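Local coordinates for transcription regulator AsnC/Lrp ligand binding domain-containing protein (Sulfolobus tokodaii, PDB 2ZBC), which binds isoleucine between its subunits and, as a stand-alone RAM module of the Lrp/AsnC family, probably takes part in amino-acid-responsive transcriptional regulation, at residues 6-11 with 58-63; 29-34 with 40-45; 54-59 with 69-74. All coordinates share one frame; numbering follows the deposited sequence.

Interaction 1 of 3, residues 6-11 with 58-63; sequences VLINTD and NTIRKL. With ILE (isoleucine), chain I.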
loop_
_atom_site.group_PDB
_atom_site.type_symbol
_atom_site.label_atom_id
_atom_site.label_comp_id
_atom_site.label_asym_id
_atom_site.label_seq_id
_atom_site.Cartn_x
_atom_site.Cartn_y
_atom_site.Cartn_z
ATOM N N VAL A 6 -14.235 -6.360 -8.963
ATOM C CA VAL A 6 -14.240 -5.681 -7.693
ATOM C C VAL A 6 -13.531 -6.541 -6.652
ATOM O O VAL A 6 -13.871 -7.706 -6.475
ATOM C CB VAL A 6 -15.670 -5.385 -7.217
ATOM C CG1 VAL A 6 -15.657 -4.587 -5.960
ATOM C CG2 VAL A 6 -16.455 -4.597 -8.308
ATOM N N LEU A 7 -12.537 -5.964 -6.005
ATOM C CA LEU A 7 -11.793 -6.643 -4.947
ATOM C C LEU A 7 -12.421 -6.219 -3.593
ATOM O O LEU A 7 -12.526 -5.014 -3.280
ATOM C CB LEU A 7 -10.311 -6.265 -4.983
ATOM C CG LEU A 7 -9.645 -6.459 -6.364
ATOM C CD1 LEU A 7 -8.272 -5.894 -6.422
ATOM C CD2 LEU A 7 -9.671 -7.938 -6.707
ATOM N N ILE A 8 -12.879 -7.179 -2.814
ATOM C CA ILE A 8 -13.634 -6.847 -1.601
ATOM C C ILE A 8 -12.806 -7.262 -0.402
ATOM O O ILE A 8 -12.248 -8.354 -0.409
ATOM C CB ILE A 8 -14.944 -7.594 -1.629
ATOM C CG1 ILE A 8 -15.812 -7.132 -2.819
ATOM C CG2 ILE A 8 -15.738 -7.312 -0.393
ATOM C CD1 ILE A 8 -17.042 -7.980 -2.966
ATOM N N ASN A 9 -12.772 -6.431 0.640
ATOM C CA ASN A 9 -12.266 -6.832 1.946
ATOM C C ASN A 9 -13.443 -6.840 2.835
ATOM O O ASN A 9 -14.247 -5.875 2.833
ATOM C CB ASN A 9 -11.181 -5.900 2.540
ATOM C CG ASN A 9 -9.786 -6.194 1.947
ATOM O OD1 ASN A 9 -8.915 -6.932 2.536
ATOM N ND2 ASN A 9 -9.553 -5.598 0.800
ATOM N N THR A 10 -13.526 -7.876 3.668
ATOM C CA THR A 10 -14.642 -7.992 4.629
ATOM C C THR A 10 -14.134 -7.726 6.056
ATOM O O THR A 10 -12.938 -7.674 6.272
ATOM C CB THR A 10 -15.258 -9.396 4.616
ATOM O OG1 THR A 10 -14.307 -10.390 5.021
ATOM C CG2 THR A 10 -15.655 -9.796 3.213
ATOM N N ASP A 11 -15.070 -7.534 7.004
ATOM C CA ASP A 11 -14.746 -7.617 8.428
ATOM C C ASP A 11 -14.076 -8.969 8.648
ATOM O O ASP A 11 -14.330 -9.969 7.904
ATOM C CB ASP A 11 -15.984 -7.536 9.295
ATOM C CG ASP A 11 -16.589 -6.170 9.286
ATOM O OD1 ASP A 11 -15.924 -5.187 8.866
ATOM O OD2 ASP A 11 -17.741 -6.030 9.710
ATOM N N ASN A 58 -24.631 0.914 -3.705
ATOM C CA ASN A 58 -25.857 0.657 -2.967
ATOM C C ASN A 58 -26.192 -0.775 -2.593
ATOM O O ASN A 58 -27.111 -1.001 -1.835
ATOM C CB ASN A 58 -27.077 1.486 -3.557
ATOM C CG ASN A 58 -26.838 2.994 -3.465
ATOM O OD1 ASN A 58 -26.914 3.728 -4.454
ATOM N ND2 ASN A 58 -26.545 3.449 -2.314
ATOM N N THR A 59 -25.488 -1.732 -3.159
ATOM C CA THR A 59 -25.629 -3.129 -2.824
ATOM C C THR A 59 -24.337 -3.573 -2.255
ATOM O O THR A 59 -24.282 -3.730 -1.051
ATOM C CB THR A 59 -26.088 -3.965 -4.030
ATOM O OG1 THR A 59 -27.342 -3.414 -4.509
ATOM C CG2 THR A 59 -26.368 -5.331 -3.679
ATOM N N ILE A 60 -23.264 -3.696 -3.043
ATOM C CA ILE A 60 -22.062 -4.385 -2.535
ATOM C C ILE A 60 -21.537 -3.664 -1.289
ATOM O O ILE A 60 -21.312 -4.314 -0.217
ATOM C CB ILE A 60 -20.874 -4.473 -3.573
ATOM C CG1 ILE A 60 -21.225 -5.199 -4.857
ATOM C CG2 ILE A 60 -19.675 -5.263 -2.931
ATOM C CD1 ILE A 60 -20.014 -5.436 -5.752
ATOM N N ARG A 61 -21.331 -2.344 -1.417
ATOM C CA ARG A 61 -20.814 -1.544 -0.296
ATOM C C ARG A 61 -21.754 -1.314 0.907
ATOM O O ARG A 61 -21.364 -0.632 1.874
ATOM C CB ARG A 61 -20.261 -0.191 -0.774
ATOM C CG ARG A 61 -19.019 -0.389 -1.587
ATOM C CD ARG A 61 -18.525 0.787 -2.337
ATOM N NE ARG A 61 -18.129 1.937 -1.581
ATOM C CZ ARG A 61 -16.953 2.095 -1.004
ATOM N NH1 ARG A 61 -16.021 1.159 -1.090
ATOM N NH2 ARG A 61 -16.700 3.219 -0.380
ATOM N N LYS A 62 -22.995 -1.779 0.789
ATOM C CA LYS A 62 -23.912 -1.787 1.905
ATOM C C LYS A 62 -24.156 -3.170 2.487
ATOM O O LYS A 62 -24.950 -3.292 3.414
ATOM C CB LYS A 62 -25.182 -1.047 1.504
ATOM C CG LYS A 62 -24.878 0.462 1.419
ATOM C CD LYS A 62 -26.050 1.348 1.067
ATOM C CE LYS A 62 -25.715 2.871 1.038
ATOM N NZ LYS A 62 -26.099 3.549 2.364
ATOM N N LEU A 63 -23.554 -4.216 1.954
ATOM C CA LEU A 63 -23.792 -5.551 2.485
ATOM C C LEU A 63 -23.155 -5.672 3.861
ATOM O O LEU A 63 -22.019 -5.200 4.061
ATOM C CB LEU A 63 -23.169 -6.617 1.597
ATOM C CG LEU A 63 -23.744 -6.815 0.168
ATOM C CD1 LEU A 63 -22.966 -7.875 -0.502
ATOM C CD2 LEU A 63 -25.275 -7.087 0.141
HETATM N N ILE I . -13.887 3.608 -4.815
HETATM C CA ILE I . -14.877 2.522 -4.538
HETATM C C ILE I . -14.657 1.275 -5.420
HETATM O O ILE I . -13.778 1.391 -6.321
HETATM C CB ILE I . -16.290 3.032 -4.757
HETATM C CG1 ILE I . -16.604 3.222 -6.237
HETATM C CG2 ILE I . -16.424 4.389 -4.130
HETATM C CD1 ILE I . -17.970 3.779 -6.443
HETATM O OXT ILE I . -15.347 0.219 -5.191
#

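Interaction 2 of 3, residues 29-34 with 40-45; sequences TEVHVV and IVVKVE. With ILE (isoleucine), chain J.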
loop_
_atom_site.group_PDB
_atom_site.type_symbol
_atom_site.label_atom_id
_atom_site.label_comp_id
_atom_site.label_asym_id
_atom_site.label_seq_id
_atom_site.Cartn_x
_atom_site.Cartn_y
_atom_site.Cartn_z
ATOM N N THR A 29 -21.262 -12.172 -12.052
ATOM C CA THR A 29 -21.080 -13.298 -12.933
ATOM C C THR A 29 -20.046 -14.285 -12.450
ATOM O O THR A 29 -20.085 -15.474 -12.873
ATOM C CB THR A 29 -20.733 -12.872 -14.338
ATOM O OG1 THR A 29 -19.446 -12.228 -14.343
ATOM C CG2 THR A 29 -21.746 -11.792 -14.812
ATOM N N GLU A 30 -19.138 -13.826 -11.554
ATOM C CA GLU A 30 -18.302 -14.769 -10.809
ATOM C C GLU A 30 -17.979 -14.191 -9.441
ATOM O O GLU A 30 -17.914 -12.968 -9.247
ATOM C CB GLU A 30 -16.894 -15.062 -11.396
ATOM C CG GLU A 30 -16.739 -14.953 -12.848
ATOM C CD GLU A 30 -15.289 -15.039 -13.299
ATOM O OE1 GLU A 30 -14.314 -15.499 -12.568
ATOM O OE2 GLU A 30 -15.207 -14.691 -14.477
ATOM N N VAL A 31 -17.630 -15.100 -8.551
ATOM C CA VAL A 31 -17.267 -14.678 -7.176
ATOM C C VAL A 31 -16.373 -15.758 -6.588
ATOM O O VAL A 31 -16.601 -16.961 -6.734
ATOM C CB VAL A 31 -18.529 -14.359 -6.350
ATOM C CG1 VAL A 31 -19.526 -15.507 -6.342
ATOM C CG2 VAL A 31 -18.230 -13.952 -4.929
ATOM N N HIS A 32 -15.306 -15.319 -5.933
ATOM C CA HIS A 32 -14.320 -16.245 -5.422
ATOM C C HIS A 32 -13.806 -15.715 -4.100
ATOM O O HIS A 32 -13.414 -14.562 -4.060
ATOM C CB HIS A 32 -13.115 -16.348 -6.403
ATOM C CG HIS A 32 -13.466 -16.479 -7.875
ATOM N ND1 HIS A 32 -13.758 -17.694 -8.466
ATOM C CD2 HIS A 32 -13.491 -15.573 -8.875
ATOM C CE1 HIS A 32 -14.019 -17.507 -9.751
ATOM N NE2 HIS A 32 -13.880 -16.226 -10.030
ATOM N N VAL A 33 -13.679 -16.534 -3.051
ATOM C CA VAL A 33 -12.853 -16.076 -1.884
ATOM C C VAL A 33 -11.415 -16.454 -2.231
ATOM O O VAL A 33 -11.140 -17.524 -2.826
ATOM C CB VAL A 33 -13.276 -16.770 -0.554
ATOM C CG1 VAL A 33 -12.515 -16.375 0.710
ATOM C CG2 VAL A 33 -14.724 -16.544 -0.274
ATOM N N VAL A 34 -10.494 -15.638 -1.738
ATOM C CA VAL A 34 -9.088 -15.677 -2.060
ATOM C C VAL A 34 -8.189 -15.403 -0.888
ATOM O O VAL A 34 -8.535 -14.685 0.036
ATOM C CB VAL A 34 -8.709 -14.695 -3.181
ATOM C CG1 VAL A 34 -9.200 -15.154 -4.557
ATOM C CG2 VAL A 34 -9.103 -13.289 -2.838
ATOM N N ILE A 40 -12.320 -11.231 -1.289
ATOM C CA ILE A 40 -13.193 -11.746 -2.351
ATOM C C ILE A 40 -12.999 -10.974 -3.652
ATOM O O ILE A 40 -12.753 -9.752 -3.642
ATOM C CB ILE A 40 -14.656 -11.543 -1.938
ATOM C CG1 ILE A 40 -15.008 -12.287 -0.643
ATOM C CG2 ILE A 40 -15.624 -11.878 -3.039
ATOM C CD1 ILE A 40 -16.405 -12.056 -0.142
ATOM N N VAL A 41 -13.118 -11.697 -4.773
ATOM C CA VAL A 41 -12.947 -11.117 -6.123
ATOM C C VAL A 41 -14.274 -11.380 -6.780
ATOM O O VAL A 41 -14.726 -12.490 -6.783
ATOM C CB VAL A 41 -11.817 -11.767 -6.936
ATOM C CG1 VAL A 41 -11.857 -11.231 -8.375
ATOM C CG2 VAL A 41 -10.505 -11.628 -6.305
ATOM N N VAL A 42 -14.937 -10.356 -7.275
ATOM C CA VAL A 42 -16.147 -10.558 -8.057
ATOM C C VAL A 42 -15.976 -9.973 -9.444
ATOM O O VAL A 42 -15.284 -8.958 -9.616
ATOM C CB VAL A 42 -17.411 -9.913 -7.422
ATOM C CG1 VAL A 42 -17.874 -10.675 -6.183
ATOM C CG2 VAL A 42 -17.236 -8.536 -7.118
ATOM N N LYS A 43 -16.541 -10.626 -10.434
ATOM C CA LYS A 43 -16.760 -9.971 -11.740
ATOM C C LYS A 43 -18.174 -9.441 -11.785
ATOM O O LYS A 43 -19.131 -10.147 -11.477
ATOM C CB LYS A 43 -16.485 -10.944 -12.868
ATOM C CG LYS A 43 -16.344 -10.231 -14.243
ATOM C CD LYS A 43 -15.533 -11.157 -15.164
ATOM C CE LYS A 43 -16.114 -11.271 -16.514
ATOM N NZ LYS A 43 -16.269 -10.009 -17.157
ATOM N N VAL A 44 -18.336 -8.182 -12.141
ATOM C CA VAL A 44 -19.636 -7.570 -12.172
ATOM C C VAL A 44 -19.901 -7.203 -13.604
ATOM O O VAL A 44 -19.056 -6.665 -14.231
ATOM C CB VAL A 44 -19.676 -6.301 -11.344
ATOM C CG1 VAL A 44 -20.982 -5.573 -11.552
ATOM C CG2 VAL A 44 -19.436 -6.623 -9.903
ATOM N N GLU A 45 -21.041 -7.599 -14.125
ATOM C CA GLU A 45 -21.510 -7.140 -15.440
ATOM C C GLU A 45 -22.835 -6.434 -15.229
ATOM O O GLU A 45 -23.774 -7.010 -14.645
ATOM C CB GLU A 45 -21.674 -8.365 -16.366
ATOM C CG GLU A 45 -22.220 -8.087 -17.790
ATOM C CD GLU A 45 -21.283 -7.295 -18.706
ATOM O OE1 GLU A 45 -20.015 -7.424 -18.545
ATOM O OE2 GLU A 45 -21.845 -6.521 -19.569
HETATM N N ILE J . -7.760 -12.905 2.350
HETATM C CA ILE J . -7.751 -13.467 3.742
HETATM C C ILE J . -6.421 -13.952 4.145
HETATM O O ILE J . -5.562 -14.062 3.243
HETATM C CB ILE J . -8.832 -14.540 3.946
HETATM C CG1 ILE J . -8.492 -15.890 3.280
HETATM C CG2 ILE J . -10.148 -14.025 3.544
HETATM C CD1 ILE J . -9.480 -17.018 3.639
HETATM O OXT ILE J . -6.286 -14.124 5.364
#

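Interaction 3 of 3, residues 54-59 with 69-74; sequences DFVTNT and TLTMII. With ILE (isoleucine), chain I.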
loop_
_atom_site.group_PDB
_atom_site.type_symbol
_atom_site.label_atom_id
_atom_site.label_comp_id
_atom_site.label_asym_id
_atom_site.label_seq_id
_atom_site.Cartn_x
_atom_site.Cartn_y
_atom_site.Cartn_z
ATOM N N ASP A 54 -24.471 2.148 -9.070
ATOM C CA ASP A 54 -25.562 1.893 -8.090
ATOM C C ASP A 54 -25.363 0.570 -7.388
ATOM O O ASP A 54 -25.462 0.501 -6.144
ATOM C CB ASP A 54 -26.918 1.918 -8.827
ATOM C CG ASP A 54 -28.117 1.859 -7.891
ATOM O OD1 ASP A 54 -28.043 2.453 -6.799
ATOM O OD2 ASP A 54 -29.169 1.231 -8.173
ATOM N N PHE A 55 -24.977 -0.456 -8.144
ATOM C CA PHE A 55 -24.721 -1.749 -7.611
ATOM C C PHE A 55 -23.542 -1.763 -6.643
ATOM O O PHE A 55 -23.651 -2.402 -5.595
ATOM C CB PHE A 55 -24.485 -2.752 -8.716
ATOM C CG PHE A 55 -24.285 -4.145 -8.236
ATOM C CD1 PHE A 55 -25.324 -4.863 -7.705
ATOM C CD2 PHE A 55 -23.083 -4.768 -8.419
ATOM C CE1 PHE A 55 -25.115 -6.205 -7.234
ATOM C CE2 PHE A 55 -22.866 -6.069 -7.930
ATOM C CZ PHE A 55 -23.901 -6.785 -7.391
ATOM N N VAL A 56 -22.416 -1.163 -7.045
ATOM C CA VAL A 56 -21.265 -1.079 -6.206
ATOM C C VAL A 56 -21.570 -0.277 -4.943
ATOM O O VAL A 56 -21.264 -0.737 -3.829
ATOM C CB VAL A 56 -19.994 -0.472 -6.963
ATOM C CG1 VAL A 56 -18.844 -0.276 -6.042
ATOM C CG2 VAL A 56 -19.609 -1.328 -8.089
ATOM N N THR A 57 -22.144 0.912 -5.071
ATOM C CA THR A 57 -22.363 1.774 -3.924
ATOM C C THR A 57 -23.523 1.293 -3.060
ATOM O O THR A 57 -23.370 1.160 -1.845
ATOM C CB THR A 57 -22.686 3.239 -4.336
ATOM O OG1 THR A 57 -21.496 3.800 -4.817
ATOM C CG2 THR A 57 -23.045 4.097 -3.160
ATOM N N ASN A 58 -24.631 0.914 -3.705
ATOM C CA ASN A 58 -25.857 0.657 -2.967
ATOM C C ASN A 58 -26.192 -0.775 -2.593
ATOM O O ASN A 58 -27.111 -1.001 -1.835
ATOM C CB ASN A 58 -27.077 1.486 -3.557
ATOM C CG ASN A 58 -26.838 2.994 -3.465
ATOM O OD1 ASN A 58 -26.914 3.728 -4.454
ATOM N ND2 ASN A 58 -26.545 3.449 -2.314
ATOM N N THR A 59 -25.488 -1.732 -3.159
ATOM C CA THR A 59 -25.629 -3.129 -2.824
ATOM C C THR A 59 -24.337 -3.573 -2.255
ATOM O O THR A 59 -24.282 -3.730 -1.051
ATOM C CB THR A 59 -26.088 -3.965 -4.030
ATOM O OG1 THR A 59 -27.342 -3.414 -4.509
ATOM C CG2 THR A 59 -26.368 -5.331 -3.679
ATOM N N THR A 69 -14.073 -1.909 -0.795
ATOM C CA THR A 69 -14.060 -2.420 -2.184
ATOM C C THR A 69 -13.102 -1.579 -3.025
ATOM O O THR A 69 -12.988 -0.352 -2.828
ATOM C CB THR A 69 -15.456 -2.407 -2.803
ATOM O OG1 THR A 69 -15.904 -1.043 -2.930
ATOM C CG2 THR A 69 -16.475 -3.103 -1.962
ATOM N N LEU A 70 -12.475 -2.249 -3.996
ATOM C CA LEU A 70 -11.642 -1.609 -4.979
ATOM C C LEU A 70 -12.149 -2.091 -6.351
ATOM O O LEU A 70 -11.969 -3.272 -6.674
ATOM C CB LEU A 70 -10.211 -2.064 -4.746
ATOM C CG LEU A 70 -9.070 -1.320 -5.418
ATOM C CD1 LEU A 70 -7.734 -1.711 -4.866
ATOM C CD2 LEU A 70 -9.060 -1.489 -6.855
ATOM N N THR A 71 -12.744 -1.213 -7.115
ATOM C CA THR A 71 -13.382 -1.561 -8.428
ATOM C C THR A 71 -12.418 -1.214 -9.523
ATOM O O THR A 71 -11.944 -0.106 -9.592
ATOM C CB THR A 71 -14.724 -0.766 -8.603
ATOM O OG1 THR A 71 -15.639 -1.143 -7.565
ATOM C CG2 THR A 71 -15.456 -1.076 -9.998
HETATM N N MSE A 72 -12.116 -2.198 -10.352
HETATM C CA MSE A 72 -11.218 -2.054 -11.427
HETATM C C MSE A 72 -12.119 -2.079 -12.686
HETATM O O MSE A 72 -12.645 -3.120 -13.044
HETATM C CB MSE A 72 -10.264 -3.252 -11.424
HETATM C CG MSE A 72 -9.336 -3.215 -10.126
HETATM SE SE MSE A 72 -8.012 -4.645 -10.301
HETATM C CE MSE A 72 -9.172 -6.085 -9.924
ATOM N N ILE A 73 -12.306 -0.931 -13.285
ATOM C CA ILE A 73 -13.049 -0.831 -14.536
ATOM C C ILE A 73 -12.239 -1.519 -15.600
ATOM O O ILE A 73 -11.043 -1.292 -15.727
ATOM C CB ILE A 73 -13.317 0.680 -14.919
ATOM C CG1 ILE A 73 -14.066 1.406 -13.792
ATOM C CG2 ILE A 73 -14.086 0.723 -16.240
ATOM C CD1 ILE A 73 -15.399 0.863 -13.576
ATOM N N ILE A 74 -12.881 -2.413 -16.364
ATOM C CA ILE A 74 -12.280 -3.141 -17.442
ATOM C C ILE A 74 -12.278 -2.294 -18.716
ATOM O O ILE A 74 -13.270 -1.611 -19.029
ATOM C CB ILE A 74 -13.052 -4.474 -17.682
ATOM C CG1 ILE A 74 -12.676 -5.475 -16.589
ATOM C CG2 ILE A 74 -12.690 -5.172 -18.996
ATOM C CD1 ILE A 74 -13.695 -6.591 -16.459
HETATM N N ILE I . -13.887 3.608 -4.815
HETATM C CA ILE I . -14.877 2.522 -4.538
HETATM C C ILE I . -14.657 1.275 -5.420
HETATM O O ILE I . -13.778 1.391 -6.321
HETATM C CB ILE I . -16.290 3.032 -4.757
HETATM C CG1 ILE I . -16.604 3.222 -6.237
HETATM C CG2 ILE I . -16.424 4.389 -4.130
HETATM C CD1 ILE I . -17.970 3.779 -6.443
HETATM O OXT ILE I . -15.347 0.219 -5.191
#

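Interaction 1 of 3, residues 6-11 with 58-63
I60, in the last part of helix 49-60, sets its two branches on two residues of strand 3-10. Its CG2 methyl meets I8 CD1 at 3.8 Å, and the two side chains cross obliquely. Its CD1 reaches V6 CG1 more loosely, at 4.4 Å. The first torsion of I60 (chi1 -59°) turns CG1 away from the carbonyl carbon and places CG2 anti to the backbone N, which splits the branches between the two partners. The contact is purely apolar, and all three residues are buried. A type I turn runs from I60 to L63, with L63 N bonded to I60 O at 3.1 Å.

R61 points its guanidinium elsewhere, to the bound isoleucine of chain I. One face of the group lies against the ligand, whose CG2 sits 3.7 Å above the plane, toward the rim. A bend at chi3 (62°) brings the group round. NH1 bonds T69 OG1, and NE forms a salt bridge with E15 of the second subunit. Cut back to an alanine, the side chain is likely to cost that E15 its salt bridge, T69 OG1 this partner, and the ligand the cover on one side. The strand-helix packing is that of the ferredoxin-like RAM fold, and the next residue, R61, belongs to the isoleucine site at the subunit interface.

Interaction 2 of 3, residues 29-34 with 40-45
Strands 30-34 and 40-45 run antiparallel at 174°, their axes 4.7 Å apart, with E30-K43 and H32-V41 as hydrogen-bonded pairs and V31-V42 and V33-I40 as non-hydrogen-bonded pairs. H32 and V41 bond each other twice; V41 N to H32 O is 3.0 Å and lies in the carbonyl plane. T29 N adds a further bond to K43 O.

The face with V31, V33, I40 and V42 is aliphatic, and helix 15-22 packs on V31, I40 and V42. V31 CG2 touches V42 CG1 at 3.5 Å and I40 CG2 at 3.8 Å, side by side. With chi1 at 54°, V31 CG2 is anti to the backbone N and faces both partners on the other strand.

The other face is mixed. V34 CG2 meets V41 CG2 at 4.1 Å, the side chains crossing at about a right angle. H32 NE2 bonds E30 OE1 at 2.7 Å, with OE1 in the ring plane and using its anti lone pair. This holds both flat groups. H32 ND1 also bonds S79 of the third subunit, which fixes the ring from a second side. E30 OE2 rests on K43 CD at 3.6 Å, on the aliphatic part of the lysine.

At the hairpin's end V34 O accepts a bond from N of isoleucine (chain J), 3.0 Å away. The hairpin's outer strand pairs antiparallel with the third subunit, so the sheet runs on across the interface. E30 OE2 lies close to E30 OE2 of that subunit. The like-charge approach would probably raise the carboxylates' proton affinity, while H32, and perhaps the more distant K43 ammonium, would offset it.

Interaction 3 of 3, residues 54-59 with 69-74
V56 is the helix residue that meets strand 69-74, and it loses 48 Å² to the contact. Its CG1 stands anti to the backbone N (chi1 175°), which carries it down to the strand. There it lies 3.7 Å from T71 OG1 and, more loosely, 4.3 Å from T69 OG1. These are van der Waals contacts.

The two threonine hydroxyls are turned to the ligand. T69 OG1 donates to OXT of isoleucine (chain I) at 2.6 Å, and T71 OG1 donates to the same oxygen at 2.8 Å. The other carboxylate oxygen, O, takes a bond from T71 N at 2.9 Å. The carboxylate is thus gripped by three bonds from one strand. V56 CG1 lies 3.6 Å from OXT, an apolar neighbour to that doubly held oxygen. The next residue, T57, has its OG1 3.9 Å from ligand CD1.

G36, D39 and V34 of the second subunit hold the ligand from across the interface. Within the chain, helix 49-60 lies over strand 66-75. That strand is outermost in the sheet of its own chain, beside strand 3-10, whose V6 packs on both T69 and T71.

Overall arrangement
Strand 3-10 comes first, and interaction 1 ties it to the last part of helix 49-60, closing the longest loop. Interaction 2 is nested within that loop, as the hairpin of strands 28-34 and 40-45. Its second strand joins strand 3-10 through V6 N to V42 O and I8 N to I40 O. Interaction 3 begins in helix 49-60, its range overlapping that of interaction 1 at N58 and T59. It closes a short loop onto strand 66-75, which pairs with strand 3-10 through L7 N to L70 O. Interactions 1 and 3 fix the helix to the sheet and share one isoleucine; interaction 2 reaches another.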